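Local coordinates for protein putative isomerase (Streptomyces coelicolor A3, PDB 2OQH) that probably acts on sugar acids as an enolase-superfamily enzyme, perhaps dehydrating D-glucarate to 5-dehydro-4-deoxy-D-glucarate, at residues V10-L15 and P55-V60; E45-T50 and M108-G113; L302-A307 and P351-S356; S325-H330 and G343-P348. One frame throughout, in Å; residues are numbered along the deposited sequence.

Interaction 1 (V10-L15 and P55-V60); sequences VWVVNL and PVAAIV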
loop_
_atom_site.group_PDB
_atom_site.type_symbol
_atom_site.label_atom_id
_atom_site.label_comp_id
_atom_site.label_asym_id
_atom_site.label_seq_id
_atom_site.Cartn_x
_atom_site.Cartn_y
_atom_site.Cartn_z
ATOM N N VAL A 10 -14.935 -14.052 -9.420
ATOM C CA VAL A 10 -14.027 -13.884 -8.296
ATOM C C VAL A 10 -13.336 -15.173 -7.878
ATOM O O VAL A 10 -13.970 -16.222 -7.761
ATOM C CB VAL A 10 -14.789 -13.322 -7.072
ATOM C CG1 VAL A 10 -13.805 -12.813 -6.033
ATOM C CG2 VAL A 10 -15.741 -12.215 -7.514
ATOM N N TRP A 11 -12.026 -15.082 -7.661
ATOM C CA TRP A 11 -11.227 -16.225 -7.227
ATOM C C TRP A 11 -10.469 -15.810 -5.980
ATOM O O TRP A 11 -10.122 -14.646 -5.825
ATOM C CB TRP A 11 -10.177 -16.609 -8.276
ATOM C CG TRP A 11 -10.691 -17.185 -9.565
ATOM C CD1 TRP A 11 -10.886 -18.507 -9.858
ATOM C CD2 TRP A 11 -11.012 -16.455 -10.759
ATOM N NE1 TRP A 11 -11.301 -18.643 -11.165
ATOM C CE2 TRP A 11 -11.387 -17.398 -11.740
ATOM C CE3 TRP A 11 -11.016 -15.094 -11.095
ATOM C CZ2 TRP A 11 -11.761 -17.022 -13.038
ATOM C CZ3 TRP A 11 -11.391 -14.720 -12.392
ATOM C CH2 TRP A 11 -11.757 -15.681 -13.341
ATOM N N VAL A 12 -10.226 -16.763 -5.091
ATOM C CA VAL A 12 -9.435 -16.508 -3.895
ATOM C C VAL A 12 -8.228 -17.410 -4.116
ATOM O O VAL A 12 -8.380 -18.587 -4.438
ATOM C CB VAL A 12 -10.160 -16.918 -2.594
ATOM C CG1 VAL A 12 -9.219 -16.754 -1.405
ATOM C CG2 VAL A 12 -11.381 -16.040 -2.385
ATOM N N VAL A 13 -7.031 -16.859 -3.971
ATOM C CA VAL A 13 -5.828 -17.639 -4.207
ATOM C C VAL A 13 -4.777 -17.495 -3.111
ATOM O O VAL A 13 -4.762 -16.504 -2.373
ATOM C CB VAL A 13 -5.188 -17.235 -5.547
ATOM C CG1 VAL A 13 -6.186 -17.412 -6.680
ATOM C CG2 VAL A 13 -4.735 -15.783 -5.480
ATOM N N ASN A 14 -3.907 -18.501 -3.019
ATOM C CA ASN A 14 -2.815 -18.529 -2.046
ATOM C C ASN A 14 -1.527 -18.559 -2.856
ATOM O O ASN A 14 -1.338 -19.457 -3.676
ATOM C CB ASN A 14 -2.857 -19.805 -1.196
ATOM C CG ASN A 14 -3.978 -19.812 -0.176
ATOM O OD1 ASN A 14 -4.748 -18.856 -0.063
ATOM N ND2 ASN A 14 -4.075 -20.909 0.582
ATOM N N LEU A 15 -0.650 -17.586 -2.655
ATOM C CA LEU A 15 0.613 -17.584 -3.379
ATOM C C LEU A 15 1.747 -17.610 -2.383
ATOM O O LEU A 15 1.644 -17.037 -1.292
ATOM C CB LEU A 15 0.744 -16.362 -4.292
ATOM C CG LEU A 15 -0.059 -16.450 -5.591
ATOM C CD1 LEU A 15 -1.532 -16.263 -5.286
ATOM C CD2 LEU A 15 0.404 -15.384 -6.561
ATOM N N PRO A 55 -13.883 -13.725 3.157
ATOM C CA PRO A 55 -14.762 -12.574 3.396
ATOM C C PRO A 55 -14.787 -11.480 2.311
ATOM O O PRO A 55 -15.847 -10.918 2.015
ATOM C CB PRO A 55 -14.292 -12.059 4.760
ATOM C CG PRO A 55 -12.840 -12.402 4.769
ATOM C CD PRO A 55 -12.810 -13.797 4.162
ATOM N N VAL A 56 -13.638 -11.179 1.712
ATOM C CA VAL A 56 -13.602 -10.145 0.683
ATOM C C VAL A 56 -14.251 -10.656 -0.592
ATOM O O VAL A 56 -14.981 -9.925 -1.271
ATOM C CB VAL A 56 -12.163 -9.697 0.370
ATOM C CG1 VAL A 56 -12.180 -8.645 -0.728
ATOM C CG2 VAL A 56 -11.511 -9.128 1.622
ATOM N N ALA A 57 -13.982 -11.920 -0.911
ATOM C CA ALA A 57 -14.554 -12.537 -2.094
ATOM C C ALA A 57 -16.077 -12.569 -1.959
ATOM O O ALA A 57 -16.792 -12.401 -2.940
ATOM C CB ALA A 57 -14.014 -13.947 -2.260
ATOM N N ALA A 58 -16.573 -12.766 -0.739
ATOM C CA ALA A 58 -18.017 -12.816 -0.519
ATOM C C ALA A 58 -18.685 -11.472 -0.813
ATOM O O ALA A 58 -19.774 -11.421 -1.385
ATOM C CB ALA A 58 -18.319 -13.241 0.912
ATOM N N ILE A 59 -18.030 -10.386 -0.418
ATOM C CA ILE A 59 -18.564 -9.047 -0.641
ATOM C C ILE A 59 -18.639 -8.734 -2.133
ATOM O O ILE A 59 -19.628 -8.171 -2.608
ATOM C CB ILE A 59 -17.690 -7.976 0.057
ATOM C CG1 ILE A 59 -17.641 -8.237 1.562
ATOM C CG2 ILE A 59 -18.259 -6.582 -0.198
ATOM C CD1 ILE A 59 -16.690 -7.319 2.304
ATOM N N VAL A 60 -17.599 -9.102 -2.873
ATOM C CA VAL A 60 -17.578 -8.841 -4.306
ATOM C C VAL A 60 -18.715 -9.565 -5.012
ATOM O O VAL A 60 -19.391 -8.994 -5.865
ATOM C CB VAL A 60 -16.260 -9.283 -4.947
ATOM C CG1 VAL A 60 -16.262 -8.922 -6.430
ATOM C CG2 VAL A 60 -15.095 -8.618 -4.242
#

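Interaction 2 (E45-T50 and M108-G113); sequences EGWGET and MGKATG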
loop_
_atom_site.group_PDB
_atom_site.type_symbol
_atom_site.label_atom_id
_atom_site.label_comp_id
_atom_site.label_asym_id
_atom_site.label_seq_id
_atom_site.Cartn_x
_atom_site.Cartn_y
_atom_site.Cartn_z
ATOM N N GLU A 45 -11.461 -7.555 -21.160
ATOM C CA GLU A 45 -11.485 -8.053 -19.785
ATOM C C GLU A 45 -10.583 -7.226 -18.878
ATOM O O GLU A 45 -9.497 -6.819 -19.281
ATOM C CB GLU A 45 -11.019 -9.513 -19.726
ATOM C CG GLU A 45 -11.940 -10.501 -20.427
ATOM C CD GLU A 45 -11.483 -11.947 -20.303
ATOM O OE1 GLU A 45 -12.270 -12.837 -20.687
ATOM O OE2 GLU A 45 -10.352 -12.204 -19.832
ATOM N N GLY A 46 -11.036 -6.987 -17.652
ATOM C CA GLY A 46 -10.236 -6.232 -16.704
ATOM C C GLY A 46 -9.947 -7.079 -15.475
ATOM O O GLY A 46 -10.810 -7.846 -15.038
ATOM N N TRP A 47 -8.746 -6.948 -14.915
ATOM C CA TRP A 47 -8.371 -7.721 -13.738
ATOM C C TRP A 47 -8.025 -6.849 -12.547
ATOM O O TRP A 47 -7.469 -5.760 -12.695
ATOM C CB TRP A 47 -7.173 -8.622 -14.042
ATOM C CG TRP A 47 -7.481 -9.688 -15.038
ATOM C CD1 TRP A 47 -7.481 -9.565 -16.392
ATOM C CD2 TRP A 47 -7.892 -11.032 -14.753
ATOM N NE1 TRP A 47 -7.864 -10.750 -16.974
ATOM C CE2 TRP A 47 -8.122 -11.669 -15.989
ATOM C CE3 TRP A 47 -8.086 -11.761 -13.569
ATOM C CZ2 TRP A 47 -8.542 -13.006 -16.081
ATOM C CZ3 TRP A 47 -8.507 -13.096 -13.657
ATOM C CH2 TRP A 47 -8.727 -13.699 -14.907
ATOM N N GLY A 48 -8.354 -7.351 -11.362
ATOM C CA GLY A 48 -8.070 -6.631 -10.136
ATOM C C GLY A 48 -7.679 -7.620 -9.059
ATOM O O GLY A 48 -8.096 -8.780 -9.091
ATOM N N GLU A 49 -6.874 -7.166 -8.107
ATOM C CA GLU A 49 -6.421 -8.014 -7.019
ATOM C C GLU A 49 -6.520 -7.205 -5.739
ATOM O O GLU A 49 -6.186 -6.017 -5.723
ATOM C CB GLU A 49 -4.967 -8.432 -7.244
ATOM C CG GLU A 49 -4.350 -9.218 -6.101
ATOM C CD GLU A 49 -2.856 -8.955 -5.957
ATOM O OE1 GLU A 49 -2.164 -8.821 -6.988
ATOM O OE2 GLU A 49 -2.372 -8.892 -4.806
ATOM N N THR A 50 -6.983 -7.837 -4.667
ATOM C CA THR A 50 -7.107 -7.130 -3.405
ATOM C C THR A 50 -6.767 -8.078 -2.258
ATOM O O THR A 50 -6.480 -9.250 -2.478
ATOM C CB THR A 50 -8.530 -6.540 -3.248
ATOM O OG1 THR A 50 -8.536 -5.584 -2.182
ATOM C CG2 THR A 50 -9.547 -7.632 -2.958
HETATM N N MSE A 108 -10.951 -0.201 -18.905
HETATM C CA MSE A 108 -11.033 1.107 -19.551
HETATM C C MSE A 108 -9.793 1.385 -20.396
HETATM O O MSE A 108 -9.887 1.907 -21.509
HETATM C CB MSE A 108 -11.187 2.214 -18.497
HETATM C CG MSE A 108 -12.604 2.386 -17.940
HETATM SE SE MSE A 108 -12.622 3.672 -16.463
HETATM C CE MSE A 108 -13.026 2.450 -15.042
ATOM N N GLY A 109 -8.630 1.052 -19.852
ATOM C CA GLY A 109 -7.392 1.270 -20.577
ATOM C C GLY A 109 -7.349 0.400 -21.818
ATOM O O GLY A 109 -6.902 0.828 -22.880
ATOM N N LYS A 110 -7.822 -0.830 -21.684
ATOM C CA LYS A 110 -7.845 -1.760 -22.804
ATOM C C LYS A 110 -8.854 -1.284 -23.840
ATOM O O LYS A 110 -8.573 -1.302 -25.036
ATOM C CB LYS A 110 -8.194 -3.167 -22.307
ATOM C CG LYS A 110 -7.108 -3.755 -21.421
ATOM C CD LYS A 110 -7.452 -5.134 -20.895
ATOM C CE LYS A 110 -6.284 -5.680 -20.086
ATOM N NZ LYS A 110 -6.540 -7.040 -19.532
ATOM N N ALA A 111 -10.021 -0.835 -23.387
ATOM C CA ALA A 111 -11.035 -0.358 -24.319
ATOM C C ALA A 111 -10.568 0.909 -25.045
ATOM O O ALA A 111 -11.008 1.190 -26.159
ATOM C CB ALA A 111 -12.351 -0.101 -23.582
ATOM N N THR A 112 -9.676 1.674 -24.429
ATOM C CA THR A 112 -9.188 2.898 -25.065
ATOM C C THR A 112 -7.801 2.735 -25.671
ATOM O O THR A 112 -7.299 3.649 -26.333
ATOM C CB THR A 112 -9.102 4.074 -24.068
ATOM O OG1 THR A 112 -8.211 3.726 -22.999
ATOM C CG2 THR A 112 -10.478 4.420 -23.519
ATOM N N GLY A 113 -7.183 1.581 -25.438
ATOM C CA GLY A 113 -5.845 1.344 -25.951
ATOM C C GLY A 113 -4.847 2.250 -25.255
ATOM O O GLY A 113 -3.794 2.581 -25.811
#

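Interaction 3 (L302-A307 and P351-S356); sequences LGIATA and PGLGVS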
loop_
_atom_site.group_PDB
_atom_site.type_symbol
_atom_site.label_atom_id
_atom_site.label_comp_id
_atom_site.label_asym_id
_atom_site.label_seq_id
_atom_site.Cartn_x
_atom_site.Cartn_y
_atom_site.Cartn_z
ATOM N N LEU A 302 0.380 -8.059 -4.734
ATOM C CA LEU A 302 1.207 -8.868 -5.628
ATOM C C LEU A 302 1.277 -8.099 -6.953
ATOM O O LEU A 302 1.092 -6.880 -6.974
ATOM C CB LEU A 302 0.605 -10.268 -5.826
ATOM C CG LEU A 302 0.572 -11.152 -4.565
ATOM C CD1 LEU A 302 -0.147 -12.457 -4.882
ATOM C CD2 LEU A 302 1.988 -11.423 -4.055
ATOM N N GLY A 303 1.530 -8.798 -8.053
ATOM C CA GLY A 303 1.660 -8.143 -9.345
ATOM C C GLY A 303 0.554 -7.231 -9.856
ATOM O O GLY A 303 0.811 -6.087 -10.243
ATOM N N ILE A 304 -0.673 -7.730 -9.892
ATOM C CA ILE A 304 -1.778 -6.914 -10.383
ATOM C C ILE A 304 -1.979 -5.675 -9.503
ATOM O O ILE A 304 -2.019 -4.553 -10.004
ATOM C CB ILE A 304 -3.082 -7.735 -10.443
ATOM C CG1 ILE A 304 -2.898 -8.924 -11.396
ATOM C CG2 ILE A 304 -4.238 -6.857 -10.928
ATOM C CD1 ILE A 304 -4.088 -9.874 -11.430
ATOM N N ALA A 305 -2.077 -5.886 -8.194
ATOM C CA ALA A 305 -2.274 -4.787 -7.254
ATOM C C ALA A 305 -1.130 -3.777 -7.330
ATOM O O ALA A 305 -1.366 -2.563 -7.393
ATOM C CB ALA A 305 -2.406 -5.330 -5.840
ATOM N N THR A 306 0.103 -4.275 -7.325
ATOM C CA THR A 306 1.266 -3.406 -7.404
ATOM C C THR A 306 1.239 -2.591 -8.696
ATOM O O THR A 306 1.623 -1.425 -8.711
ATOM C CB THR A 306 2.582 -4.212 -7.357
ATOM O OG1 THR A 306 2.689 -4.879 -6.096
ATOM C CG2 THR A 306 3.780 -3.292 -7.536
ATOM N N ALA A 307 0.780 -3.213 -9.778
ATOM C CA ALA A 307 0.694 -2.540 -11.071
ATOM C C ALA A 307 -0.239 -1.325 -10.976
ATOM O O ALA A 307 0.057 -0.257 -11.514
ATOM C CB ALA A 307 0.187 -3.516 -12.135
ATOM N N PRO A 351 -1.461 -1.401 -22.549
ATOM C CA PRO A 351 -2.785 -0.828 -22.291
ATOM C C PRO A 351 -3.263 -1.280 -20.914
ATOM O O PRO A 351 -2.814 -2.306 -20.402
ATOM C CB PRO A 351 -3.643 -1.411 -23.414
ATOM C CG PRO A 351 -2.648 -1.614 -24.538
ATOM C CD PRO A 351 -1.458 -2.186 -23.800
ATOM N N GLY A 352 -4.181 -0.523 -20.322
ATOM C CA GLY A 352 -4.677 -0.889 -19.010
ATOM C C GLY A 352 -3.540 -0.918 -18.010
ATOM O O GLY A 352 -2.649 -0.075 -18.070
ATOM N N LEU A 353 -3.559 -1.890 -17.105
ATOM C CA LEU A 353 -2.523 -2.013 -16.084
ATOM C C LEU A 353 -1.180 -2.443 -16.664
ATOM O O LEU A 353 -0.147 -2.325 -16.006
ATOM C CB LEU A 353 -2.951 -3.016 -15.010
ATOM C CG LEU A 353 -4.168 -2.660 -14.156
ATOM C CD1 LEU A 353 -4.518 -3.841 -13.262
ATOM C CD2 LEU A 353 -3.873 -1.417 -13.319
ATOM N N GLY A 354 -1.202 -2.944 -17.897
ATOM C CA GLY A 354 0.022 -3.385 -18.542
ATOM C C GLY A 354 0.491 -4.757 -18.093
ATOM O O GLY A 354 1.693 -5.024 -18.067
ATOM N N VAL A 355 -0.445 -5.630 -17.735
ATOM C CA VAL A 355 -0.094 -6.977 -17.293
ATOM C C VAL A 355 -1.034 -8.019 -17.887
ATOM O O VAL A 355 -2.199 -7.731 -18.168
ATOM C CB VAL A 355 -0.142 -7.099 -15.755
ATOM C CG1 VAL A 355 0.800 -6.086 -15.125
ATOM C CG2 VAL A 355 -1.570 -6.896 -15.257
ATOM N N SER A 356 -0.519 -9.232 -18.070
ATOM C CA SER A 356 -1.296 -10.331 -18.631
ATOM C C SER A 356 -1.452 -11.443 -17.599
ATOM O O SER A 356 -0.468 -11.896 -17.018
ATOM C CB SER A 356 -0.599 -10.884 -19.876
ATOM O OG SER A 356 -1.369 -11.938 -20.433
HETATM O O HOH W 1 0.001 -0.058 -14.534
#

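Interaction 4 (S325-H330 and G343-P348); sequences SMYYLH and GRLRVP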
loop_
_atom_site.group_PDB
_atom_site.type_symbol
_atom_site.label_atom_id
_atom_site.label_comp_id
_atom_site.label_asym_id
_atom_site.label_seq_id
_atom_site.Cartn_x
_atom_site.Cartn_y
_atom_site.Cartn_z
ATOM N N SER A 325 6.433 -1.389 0.020
ATOM C CA SER A 325 6.041 -2.428 -0.917
ATOM C C SER A 325 6.657 -3.746 -0.533
ATOM O O SER A 325 7.873 -3.856 -0.411
ATOM C CB SER A 325 6.472 -2.068 -2.341
ATOM O OG SER A 325 6.224 -3.152 -3.230
HETATM N N MSE A 326 5.811 -4.746 -0.331
HETATM C CA MSE A 326 6.312 -6.061 0.021
HETATM C C MSE A 326 6.423 -6.891 -1.246
HETATM O O MSE A 326 6.496 -8.116 -1.187
HETATM C CB MSE A 326 5.388 -6.754 1.030
HETATM C CG MSE A 326 5.480 -6.200 2.455
HETATM SE SE MSE A 326 7.240 -5.463 2.892
HETATM C CE MSE A 326 6.732 -3.593 2.907
ATOM N N TYR A 327 6.453 -6.206 -2.390
ATOM C CA TYR A 327 6.548 -6.878 -3.683
ATOM C C TYR A 327 7.868 -7.622 -3.876
ATOM O O TYR A 327 7.939 -8.551 -4.685
ATOM C CB TYR A 327 6.363 -5.882 -4.835
ATOM C CG TYR A 327 6.331 -6.550 -6.202
ATOM C CD1 TYR A 327 5.284 -7.401 -6.557
ATOM C CD2 TYR A 327 7.368 -6.370 -7.118
ATOM C CE1 TYR A 327 5.270 -8.065 -7.795
ATOM C CE2 TYR A 327 7.367 -7.031 -8.366
ATOM C CZ TYR A 327 6.311 -7.878 -8.692
ATOM O OH TYR A 327 6.293 -8.548 -9.902
ATOM N N TYR A 328 8.916 -7.226 -3.159
ATOM C CA TYR A 328 10.188 -7.920 -3.325
ATOM C C TYR A 328 10.169 -9.303 -2.692
ATOM O O TYR A 328 11.134 -10.056 -2.805
ATOM C CB TYR A 328 11.356 -7.089 -2.771
ATOM C CG TYR A 328 11.293 -6.741 -1.298
ATOM C CD1 TYR A 328 11.571 -7.690 -0.313
ATOM C CD2 TYR A 328 10.976 -5.448 -0.892
ATOM C CE1 TYR A 328 11.535 -7.353 1.049
ATOM C CE2 TYR A 328 10.937 -5.097 0.461
ATOM C CZ TYR A 328 11.218 -6.047 1.427
ATOM O OH TYR A 328 11.201 -5.675 2.758
ATOM N N LEU A 329 9.059 -9.640 -2.044
ATOM C CA LEU A 329 8.886 -10.942 -1.402
ATOM C C LEU A 329 8.105 -11.896 -2.291
ATOM O O LEU A 329 7.793 -13.018 -1.889
ATOM C CB LEU A 329 8.114 -10.794 -0.092
ATOM C CG LEU A 329 8.741 -9.979 1.032
ATOM C CD1 LEU A 329 7.748 -9.896 2.187
ATOM C CD2 LEU A 329 10.041 -10.621 1.469
ATOM N N HIS A 330 7.781 -11.453 -3.495
ATOM C CA HIS A 330 6.999 -12.273 -4.403
ATOM C C HIS A 330 7.797 -13.393 -5.050
ATOM O O HIS A 330 8.988 -13.244 -5.350
ATOM C CB HIS A 330 6.370 -11.403 -5.501
ATOM C CG HIS A 330 7.217 -11.266 -6.727
ATOM N ND1 HIS A 330 7.234 -12.210 -7.732
ATOM C CD2 HIS A 330 8.090 -10.302 -7.106
ATOM C CE1 HIS A 330 8.076 -11.834 -8.677
ATOM N NE2 HIS A 330 8.609 -10.679 -8.322
ATOM N N GLY A 343 16.370 -1.428 -6.170
ATOM C CA GLY A 343 15.450 -0.717 -5.287
ATOM C C GLY A 343 14.312 0.082 -5.913
ATOM O O GLY A 343 13.643 0.855 -5.218
ATOM N N ARG A 344 14.069 -0.103 -7.205
ATOM C CA ARG A 344 13.002 0.629 -7.883
ATOM C C ARG A 344 12.157 -0.273 -8.790
ATOM O O ARG A 344 12.663 -1.234 -9.374
ATOM C CB ARG A 344 13.598 1.763 -8.728
ATOM C CG ARG A 344 14.600 2.653 -8.003
ATOM C CD ARG A 344 15.001 3.836 -8.881
ATOM N NE ARG A 344 15.612 3.402 -10.134
ATOM C CZ ARG A 344 15.839 4.191 -11.185
ATOM N NH1 ARG A 344 15.500 5.483 -11.149
ATOM N NH2 ARG A 344 16.417 3.691 -12.276
ATOM N N LEU A 345 10.868 0.038 -8.896
ATOM C CA LEU A 345 9.958 -0.720 -9.746
ATOM C C LEU A 345 9.656 0.120 -10.973
ATOM O O LEU A 345 9.437 1.325 -10.869
ATOM C CB LEU A 345 8.649 -1.024 -9.015
ATOM C CG LEU A 345 8.671 -2.140 -7.971
ATOM C CD1 LEU A 345 7.421 -2.074 -7.114
ATOM C CD2 LEU A 345 8.762 -3.480 -8.669
ATOM N N ARG A 346 9.661 -0.507 -12.142
ATOM C CA ARG A 346 9.368 0.225 -13.363
ATOM C C ARG A 346 7.870 0.144 -13.615
ATOM O O ARG A 346 7.253 -0.902 -13.420
ATOM C CB ARG A 346 10.140 -0.363 -14.549
ATOM C CG ARG A 346 9.976 0.433 -15.843
ATOM C CD ARG A 346 10.969 -0.027 -16.896
ATOM N NE ARG A 346 10.681 -1.384 -17.350
ATOM C CZ ARG A 346 11.546 -2.154 -18.002
ATOM N NH1 ARG A 346 12.763 -1.696 -18.273
ATOM N NH2 ARG A 346 11.187 -3.377 -18.384
ATOM N N VAL A 347 7.284 1.257 -14.035
ATOM C CA VAL A 347 5.854 1.297 -14.307
ATOM C C VAL A 347 5.538 0.600 -15.631
ATOM O O VAL A 347 6.060 0.990 -16.679
ATOM C CB VAL A 347 5.357 2.751 -14.394
ATOM C CG1 VAL A 347 3.840 2.770 -14.449
ATOM C CG2 VAL A 347 5.864 3.552 -13.201
ATOM N N PRO A 348 4.690 -0.446 -15.600
ATOM C CA PRO A 348 4.307 -1.190 -16.807
ATOM C C PRO A 348 3.904 -0.244 -17.936
ATOM O O PRO A 348 3.479 0.887 -17.679
ATOM C CB PRO A 348 3.156 -2.062 -16.314
ATOM C CG PRO A 348 3.600 -2.400 -14.920
ATOM C CD PRO A 348 4.096 -1.063 -14.398
#

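Interaction 1 (V10-L15 and P55-V60)
No flat group enters the contact of Val10 and Val12 with Ala57 and Val60: Trp11 leaves the strand away from the helix, and its indole meets the ring of Trp47, with planes about 20° apart, and lies against Leu362. On the helix side the closest touches are between methyl groups. Val10 spreads its two branches over one helical turn. With CG1 anti to the backbone N (chi1 -165°), that methyl lies 3.9 Å from Ala57 CB, while CG2 reaches Val60 CG1 at 3.5 Å. Two residues on, Val12 CG2 presses on the same Ala57 CB at 3.4 Å, tighter than usual for two carbons. Strand 10-15 and helix 55-60 run antiparallel, at 172°, with axes 8.6 Å apart; the small side chain of Ala57 lets the strand come this near. An alanine in place of Val10 would remove both branches and would probably open a gap beside Val60, with Ala57 touching the strand through Val12 alone. Further along the helix, Arg61 donates through NH2 to Val10 O. The contact itself is purely apolar, so shape and burial, not directional bonds, join this outer strand of the three-stranded sheet to its helix.

Interaction 2 (E45-T50 and M108-G113)
Lys110 reaches from its helix to strand 45-50 as a straight rod, its chain extended beyond CG, and its amine ends beside two groups of different kinds. NZ donates to Glu45 O at 3.0 Å; the C=O...N angle is 152° and the donor lies 28° out of the carbonyl plane. The methylene CD passes close to the same oxygen, 3.1 Å from Glu45 O, so the carbonyl meets the end of the rod along its flank as well as at its amine. The indole of Trp47 receives the lysine at its edge, near the ring plane, with CD1 4.1 Å from Lys110 NZ; the amine therefore does not sit over the aromatic face. The Glu45 side chain leaves in another direction and forms a salt bridge with Arg39, keeping OE2 6.4 Å from Lys110 NZ. A methionine in place of Lys110 would probably leave Glu45 O without this donor and the nearby Asp106 carboxylate without its weak, long ion pair. Asp106, one turn earlier on the lysine's helix, also accepts from Trp47 N through OD2, giving the strand a second tie. The contact thus joins the outer strand 45-51, next to strand 31-40, to the final turn of helix 85-112, which closes in a Schellman motif with Gly113 at C-prime.

Interaction 3 (L302-A307 and P351-S356)
Leu353 and Ile304 form one tight point of this contact: their side chains meet at about a right angle, with Leu353 CD1 3.8 Å from Ile304 CG2. A chi1 of -60° sets Ile304 CG1 beside the backbone N and leaves CG2 on the far side from it, where it meets Leu353. One turn along the helix, Ala307 CB fits between Leu353 and Val355, 4.0 Å from Val355 CG1 and 4.3 Å from Leu353 CB; Val355 belongs to this apolar patch though partly exposed. The small alanine lets the two backbones close to 6.0 Å between the CA atoms of Ala307 and Leu353. Beyond the patch the fit is looser. There a water donates to Ala307 O at 3.0 Å and to Leu353 O at 2.7 Å, spanning two carbonyls that cannot bond each other. The loop is shaped by a type II' turn from Pro351 to Gly354, whose Gly352 has positive phi, and Asp106 OD1 accepts from Leu353 N. At the helix start, Leu302 O accepts hydrogen bonds from both Thr306 N and Thr306 OG1. The chemistry is therefore divided: methyl groups fill the interface between helix 303-315 of the barrel and the loop leading to helix 359-368, while water satisfies acceptors at its margin.

Interaction 4 (S325-H330 and G343-P348)
The backbones of Tyr327 and Leu345 stay well apart, 9.3 Å between CA atoms, the first in a short 3-10 segment and the second in the short strand 344-346, so side chains alone bridge them. A chi1 of -175° carries the Tyr327 ring out opposite its own backbone N, toward the strand. Leu345 CD2 meets one side of that ring, 3.6 Å from Tyr327 CD2 and 3.8 Å from Tyr327 CE2, at a slant that is neither face-on nor edge-on. The other leucine methyl, CD1, approaches Ser325 OG loosely, at 4.2 Å. That hydroxyl oxygen is engaged in an ST turn, accepting from Tyr327 N at 3.2 Å with an N-H...O angle of 155°, which ties Ser325 to the residue whose ring makes the contact. His330 lies over a face of the Tyr327 ring, its CD2 3.4 Å above the plane and offset toward the rim. Tyr327 OH accepts from Leu338 N. Leu345 is packed further by Ile130 of strand 127-134 and by Thr306 and Leu310 of helix 303-315. The tyrosine is thus amphipathic in use: its ring carbons pack against Leu345, with Thr306 also in touch, while its buried hydroxyl accepts a backbone N-H, which is likely to limit how the ring can shift.

How the interactions relate
Interactions 1 and 2 belong to the N-terminal domain, where strands 5-15 and 45-51 are the two outer strands of one antiparallel sheet; their centres lie 18 Å apart and their segments alternate along the chain. Interactions 3 and 4 come later, in the TIM-barrel part, with interaction 4 nested inside the loop that interaction 3 closes and their centres 12 Å apart. Interactions 2 and 3, only 9 Å apart between centres, mark the domain junction: the Glu49 carboxylate probably bonds Leu302 N and Ala305 N at the start of helix 303-315. Leu15 packs on Leu302 there too. The set thus follows the two-domain build of the enolase superfamily, from the N-terminal sheet across the interface into the barrel.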